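Local coordinates for protein homocysteine S-methyltransferase (Escherichia coli, PDB 5DMM) that transfers a methyl group from S-methylmethionine, or less efficiently S-adenosylmethionine, to homocysteine, giving methionine, with zinc as cofactor, at residues A[11-25]-A[285-299]. Sequence-based numbering, arbitrary orientation.
Sequences LDKQDILLLDGAMAT and QAAGARLIGGCCRTT. With ZN (zinc ion), chain B; BME (beta-mercaptoethanol), chain E.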
loop_
_atom_site.group_PDB
_atom_site.type_symbol
_atom_site.label_atom_id
_atom_site.label_comp_id
_atom_site.label_asym_id
_atom_site.label_seq_id
_atom_site.Cartn_x
_atom_site.Cartn_y
_atom_site.Cartn_z
ATOM N N LEU A 11 -11.150 -13.399 -3.629
ATOM C CA LEU A 11 -10.960 -13.520 -5.078
ATOM C C LEU A 11 -11.637 -14.770 -5.641
ATOM O O LEU A 11 -11.795 -14.894 -6.853
ATOM C CB LEU A 11 -9.472 -13.510 -5.436
ATOM C CG LEU A 11 -8.726 -12.180 -5.228
ATOM C CD1 LEU A 11 -7.332 -12.241 -5.841
ATOM C CD2 LEU A 11 -9.493 -10.976 -5.762
ATOM N N ASP A 12 -12.044 -15.688 -4.768
ATOM C CA ASP A 12 -12.847 -16.830 -5.200
ATOM C C ASP A 12 -14.301 -16.422 -5.437
ATOM O O ASP A 12 -15.056 -17.160 -6.064
ATOM C CB ASP A 12 -12.803 -17.968 -4.171
ATOM C CG ASP A 12 -11.477 -18.714 -4.165
ATOM O OD1 ASP A 12 -10.615 -18.429 -5.024
ATOM O OD2 ASP A 12 -11.295 -19.599 -3.298
ATOM N N LYS A 13 -14.693 -15.251 -4.942
ATOM C CA LYS A 13 -16.104 -14.871 -4.916
ATOM C C LYS A 13 -16.462 -13.688 -5.819
ATOM O O LYS A 13 -17.633 -13.460 -6.127
ATOM C CB LYS A 13 -16.513 -14.546 -3.480
ATOM C CG LYS A 13 -17.785 -15.231 -3.028
ATOM C CD LYS A 13 -17.884 -15.233 -1.517
ATOM C CE LYS A 13 -17.852 -13.820 -0.968
ATOM N NZ LYS A 13 -17.989 -13.813 0.518
ATOM N N GLN A 14 -15.457 -12.932 -6.238
ATOM C CA GLN A 14 -15.690 -11.744 -7.047
ATOM C C GLN A 14 -14.438 -11.439 -7.849
ATOM O O GLN A 14 -13.346 -11.785 -7.424
ATOM C CB GLN A 14 -16.063 -10.564 -6.153
ATOM C CG GLN A 14 -15.037 -10.338 -5.064
ATOM C CD GLN A 14 -15.614 -9.714 -3.806
ATOM O OE1 GLN A 14 -15.663 -8.494 -3.675
ATOM N NE2 GLN A 14 -16.042 -10.555 -2.869
ATOM N N ASP A 15 -14.594 -10.793 -9.001
ATOM C CA ASP A 15 -13.448 -10.456 -9.836
ATOM C C ASP A 15 -12.575 -9.360 -9.220
ATOM O O ASP A 15 -11.353 -9.445 -9.255
ATOM C CB ASP A 15 -13.901 -9.991 -11.216
ATOM C CG ASP A 15 -14.715 -11.043 -11.968
ATOM O OD1 ASP A 15 -14.588 -12.260 -11.685
ATOM O OD2 ASP A 15 -15.484 -10.631 -12.860
ATOM N N ILE A 16 -13.219 -8.325 -8.686
ATOM C CA ILE A 16 -12.528 -7.128 -8.205
ATOM C C ILE A 16 -12.583 -7.009 -6.685
ATOM O O ILE A 16 -13.641 -7.207 -6.090
ATOM C CB ILE A 16 -13.142 -5.829 -8.819
ATOM C CG1 ILE A 16 -13.032 -5.841 -10.346
ATOM C CG2 ILE A 16 -12.474 -4.576 -8.241
ATOM C CD1 ILE A 16 -11.652 -6.152 -10.849
ATOM N N LEU A 17 -11.433 -6.699 -6.085
ATOM C CA LEU A 17 -11.302 -6.342 -4.673
ATOM C C LEU A 17 -10.987 -4.852 -4.589
ATOM O O LEU A 17 -9.979 -4.413 -5.145
ATOM C CB LEU A 17 -10.178 -7.168 -4.032
ATOM C CG LEU A 17 -10.010 -7.384 -2.536
ATOM C CD1 LEU A 17 -9.090 -8.585 -2.337
ATOM C CD2 LEU A 17 -9.447 -6.144 -1.852
ATOM N N LEU A 18 -11.808 -4.062 -3.896
ATOM C CA LEU A 18 -11.541 -2.627 -3.858
ATOM C C LEU A 18 -10.597 -2.270 -2.714
ATOM O O LEU A 18 -10.750 -2.749 -1.593
ATOM C CB LEU A 18 -12.841 -1.809 -3.733
ATOM C CG LEU A 18 -13.757 -1.792 -4.964
ATOM C CD1 LEU A 18 -14.945 -0.886 -4.692
ATOM C CD2 LEU A 18 -13.009 -1.330 -6.220
ATOM N N LEU A 19 -9.610 -1.438 -3.017
ATOM C CA LEU A 19 -8.726 -0.895 -1.991
ATOM C C LEU A 19 -9.309 0.410 -1.479
ATOM O O LEU A 19 -10.447 0.761 -1.805
ATOM C CB LEU A 19 -7.317 -0.687 -2.549
ATOM C CG LEU A 19 -6.710 -1.939 -3.190
ATOM C CD1 LEU A 19 -5.295 -1.672 -3.704
ATOM C CD2 LEU A 19 -6.718 -3.089 -2.203
ATOM N N ASP A 20 -8.544 1.125 -0.661
ATOM C CA ASP A 20 -8.997 2.424 -0.201
ATOM C C ASP A 20 -8.318 3.499 -1.029
ATOM O O ASP A 20 -7.772 3.216 -2.093
ATOM C CB ASP A 20 -8.705 2.612 1.298
ATOM C CG ASP A 20 -7.225 2.535 1.626
ATOM O OD1 ASP A 20 -6.399 2.229 0.735
ATOM O OD2 ASP A 20 -6.886 2.779 2.804
ATOM N N GLY A 21 -8.341 4.726 -0.527
ATOM C CA GLY A 21 -7.695 5.836 -1.202
ATOM C C GLY A 21 -6.831 6.612 -0.229
ATOM O O GLY A 21 -6.521 6.117 0.858
ATOM N N ALA A 22 -6.480 7.843 -0.592
ATOM C CA ALA A 22 -5.558 8.633 0.220
ATOM C C ALA A 22 -6.117 8.972 1.608
ATOM O O ALA A 22 -7.305 9.244 1.785
ATOM C CB ALA A 22 -5.174 9.915 -0.521
ATOM N N MET A 23 -5.220 8.968 2.584
ATOM C CA MET A 23 -5.525 9.301 3.967
ATOM C C MET A 23 -5.460 10.817 4.149
ATOM O O MET A 23 -6.328 11.416 4.791
ATOM C CB MET A 23 -4.532 8.561 4.889
ATOM C CG MET A 23 -4.503 8.946 6.359
ATOM S SD MET A 23 -6.060 8.640 7.204
ATOM C CE MET A 23 -6.200 6.848 7.195
ATOM N N ALA A 24 -4.447 11.428 3.539
ATOM C CA ALA A 24 -4.131 12.846 3.750
ATOM C C ALA A 24 -5.265 13.804 3.390
ATOM O O ALA A 24 -5.550 14.738 4.146
ATOM C CB ALA A 24 -2.885 13.216 2.957
ATOM N N THR A 25 -5.891 13.583 2.231
ATOM C CA THR A 25 -6.995 14.430 1.771
ATOM C C THR A 25 -8.082 14.536 2.828
ATOM O O THR A 25 -8.562 15.624 3.148
ATOM C CB THR A 25 -7.633 13.888 0.470
ATOM O OG1 THR A 25 -7.938 12.494 0.628
ATOM C CG2 THR A 25 -6.693 14.052 -0.700
ATOM N N GLN A 285 -9.553 -4.071 -15.513
ATOM C CA GLN A 285 -9.964 -5.428 -15.192
ATOM C C GLN A 285 -9.619 -6.372 -16.341
ATOM O O GLN A 285 -9.216 -7.513 -16.122
ATOM C CB GLN A 285 -11.460 -5.487 -14.894
ATOM C CG GLN A 285 -11.980 -6.887 -14.593
ATOM C CD GLN A 285 -13.416 -6.891 -14.091
ATOM O OE1 GLN A 285 -13.964 -5.846 -13.735
ATOM N NE2 GLN A 285 -14.030 -8.072 -14.048
ATOM N N ALA A 286 -9.767 -5.876 -17.564
ATOM C CA ALA A 286 -9.453 -6.667 -18.742
ATOM C C ALA A 286 -7.950 -6.914 -18.840
ATOM O O ALA A 286 -7.513 -7.819 -19.552
ATOM C CB ALA A 286 -9.960 -5.979 -20.006
ATOM N N ALA A 287 -7.162 -6.095 -18.147
ATOM C CA ALA A 287 -5.713 -6.256 -18.142
ATOM C C ALA A 287 -5.223 -7.005 -16.911
ATOM O O ALA A 287 -4.041 -6.965 -16.606
ATOM C CB ALA A 287 -5.018 -4.903 -18.235
ATOM N N GLY A 288 -6.121 -7.691 -16.210
ATOM C CA GLY A 288 -5.738 -8.566 -15.118
ATOM C C GLY A 288 -5.692 -7.919 -13.742
ATOM O O GLY A 288 -5.262 -8.554 -12.774
ATOM N N ALA A 289 -6.133 -6.670 -13.646
ATOM C CA ALA A 289 -6.189 -6.004 -12.340
ATOM C C ALA A 289 -7.319 -6.616 -11.527
ATOM O O ALA A 289 -8.426 -6.823 -12.050
ATOM C CB ALA A 289 -6.393 -4.495 -12.491
ATOM N N ARG A 290 -7.039 -6.945 -10.270
ATOM C CA ARG A 290 -8.089 -7.442 -9.380
ATOM C C ARG A 290 -8.087 -6.754 -8.008
ATOM O O ARG A 290 -8.948 -7.023 -7.175
ATOM C CB ARG A 290 -7.970 -8.950 -9.207
ATOM C CG ARG A 290 -8.129 -9.702 -10.522
ATOM C CD ARG A 290 -8.239 -11.205 -10.316
ATOM N NE ARG A 290 -9.517 -11.560 -9.705
ATOM C CZ ARG A 290 -9.833 -12.778 -9.278
ATOM N NH1 ARG A 290 -8.964 -13.780 -9.396
ATOM N NH2 ARG A 290 -11.021 -12.989 -8.725
ATOM N N LEU A 291 -7.113 -5.883 -7.786
ATOM C CA LEU A 291 -7.082 -5.061 -6.567
ATOM C C LEU A 291 -6.987 -3.627 -7.034
ATOM O O LEU A 291 -5.973 -3.235 -7.611
ATOM C CB LEU A 291 -5.895 -5.419 -5.657
ATOM C CG LEU A 291 -5.954 -6.690 -4.801
ATOM C CD1 LEU A 291 -5.861 -7.932 -5.658
ATOM C CD2 LEU A 291 -4.854 -6.722 -3.738
ATOM N N ILE A 292 -8.044 -2.847 -6.799
ATOM C CA ILE A 292 -8.163 -1.527 -7.387
ATOM C C ILE A 292 -8.533 -0.476 -6.324
ATOM O O ILE A 292 -9.466 -0.662 -5.547
ATOM C CB ILE A 292 -9.210 -1.525 -8.512
ATOM C CG1 ILE A 292 -8.838 -2.595 -9.548
ATOM C CG2 ILE A 292 -9.331 -0.143 -9.160
ATOM C CD1 ILE A 292 -9.694 -2.595 -10.767
ATOM N N GLY A 293 -7.781 0.613 -6.289
ATOM C CA GLY A 293 -8.099 1.709 -5.387
ATOM C C GLY A 293 -7.522 3.013 -5.881
ATOM O O GLY A 293 -7.341 3.197 -7.079
ATOM N N GLY A 294 -7.215 3.914 -4.949
ATOM C CA GLY A 294 -6.678 5.216 -5.308
ATOM C C GLY A 294 -5.455 5.587 -4.498
ATOM O O GLY A 294 -5.267 5.119 -3.373
ATOM N N CYS A 295 -4.620 6.444 -5.070
ATOM C CA CYS A 295 -3.447 6.944 -4.368
ATOM C C CYS A 295 -3.611 8.456 -4.123
ATOM O O CYS A 295 -4.653 8.896 -3.632
ATOM C CB CYS A 295 -2.173 6.621 -5.162
ATOM S SG CYS A 295 -0.678 6.292 -4.158
ATOM N N CYS A 296 -2.609 9.246 -4.491
ATOM C CA CYS A 296 -2.560 10.665 -4.116
ATOM C C CYS A 296 -3.754 11.462 -4.611
ATOM O O CYS A 296 -4.152 11.358 -5.773
ATOM C CB CYS A 296 -1.270 11.314 -4.628
ATOM S SG CYS A 296 0.221 10.904 -3.677
ATOM N N ARG A 297 -4.327 12.232 -3.689
ATOM C CA ARG A 297 -5.437 13.157 -3.946
ATOM C C ARG A 297 -6.766 12.455 -4.223
ATOM O O ARG A 297 -7.764 13.105 -4.532
ATOM C CB ARG A 297 -5.088 14.110 -5.094
ATOM C CG ARG A 297 -3.867 14.969 -4.794
ATOM C CD ARG A 297 -3.574 15.958 -5.902
ATOM N NE ARG A 297 -3.550 15.321 -7.213
ATOM C CZ ARG A 297 -2.511 14.659 -7.714
ATOM N NH1 ARG A 297 -2.600 14.115 -8.922
ATOM N NH2 ARG A 297 -1.391 14.534 -7.014
ATOM N N THR A 298 -6.794 11.132 -4.091
ATOM C CA THR A 298 -8.065 10.424 -4.151
ATOM C C THR A 298 -8.741 10.497 -2.792
ATOM O O THR A 298 -8.117 10.802 -1.772
ATOM C CB THR A 298 -7.902 8.960 -4.581
ATOM O OG1 THR A 298 -7.174 8.241 -3.578
ATOM C CG2 THR A 298 -7.162 8.901 -5.902
ATOM N N THR A 299 -10.043 10.255 -2.795
ATOM C CA THR A 299 -10.858 10.387 -1.602
ATOM C C THR A 299 -11.885 9.252 -1.650
ATOM O O THR A 299 -11.934 8.498 -2.633
ATOM C CB THR A 299 -11.574 11.765 -1.555
ATOM O OG1 THR A 299 -12.661 11.744 -2.476
ATOM C CG2 THR A 299 -10.638 12.905 -1.926
HETATM ZN ZN ZN B . 0.689 7.754 -4.171
HETATM C C1 BME E . -1.912 12.400 -0.472
HETATM C C2 BME E . -0.838 12.310 -1.549
HETATM O O1 BME E . -3.102 12.946 -0.998
HETATM S S2 BME E . -0.157 10.635 -1.696
HETATM O O HOH W 1 -17.036 -8.416 -13.447
HETATM O O HOH W 2 -4.707 3.719 -0.767
#
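Leu17 and Leu18 pair in parallel with Leu291 and Ile292, joining the first and last strands of the TIM barrel and so closing its sheet. Leu17 N donates to Arg290 O, and Leu17 O accepts from Ile292 N. Leu19 N then bonds Ile292 O at 2.7 Å. Past the strands, Gly294 N bonds Asp20 O. A side chain on Gly293 would collide with Leu19 CB and Asp20 O.

Apolar contacts lie on both faces of the sheet. Leu17 CB meets Leu291 CG on one, and Leu18 CD2 meets Ile292 CB on the other. Ile16 CD1 touches Ile292 CD1 at 4.1 Å. The extended Gln285 side chain crosses Ile16, and a water links its NE2 to Asp15 OD2.

Arg290 grips the end of helix 8-11 and the loop that follows it through three backbone carbonyls. The bend at chi3 (71°) turns the guanidinium towards the carbonyls of Leu11, Gln14 and Asp15. NE donates to a lone pair of Asp15 O at 2.8 Å, with the acceptor in the guanidinium plane. NH2 holds both Leu11 O and Gln14 O, and Leu11 CD2 lies over one face of the guanidinium, offset towards its rim. A leucine in place of Arg290 would probably leave these three carbonyls without its NE and NH2 donors and the loop freer to move.

At the other end the contact reaches the active site. Cys295 SG binds the zinc ion together with Cys229, and Cys295 also touches the bound homocysteine. Cys296 SG carries a disulfide-linked beta-mercaptoethanol, probably from the crystallisation liquor. A type II turn runs from Cys295 to Thr298. Thr298 OG1 donates to Cys295 O at 2.6 Å and accepts from Ala22 N at 3.1 Å. Thr25 OG1 donates to Thr298 O at 2.9 Å, while its CG2 rests 3.6 Å from Arg297 CA.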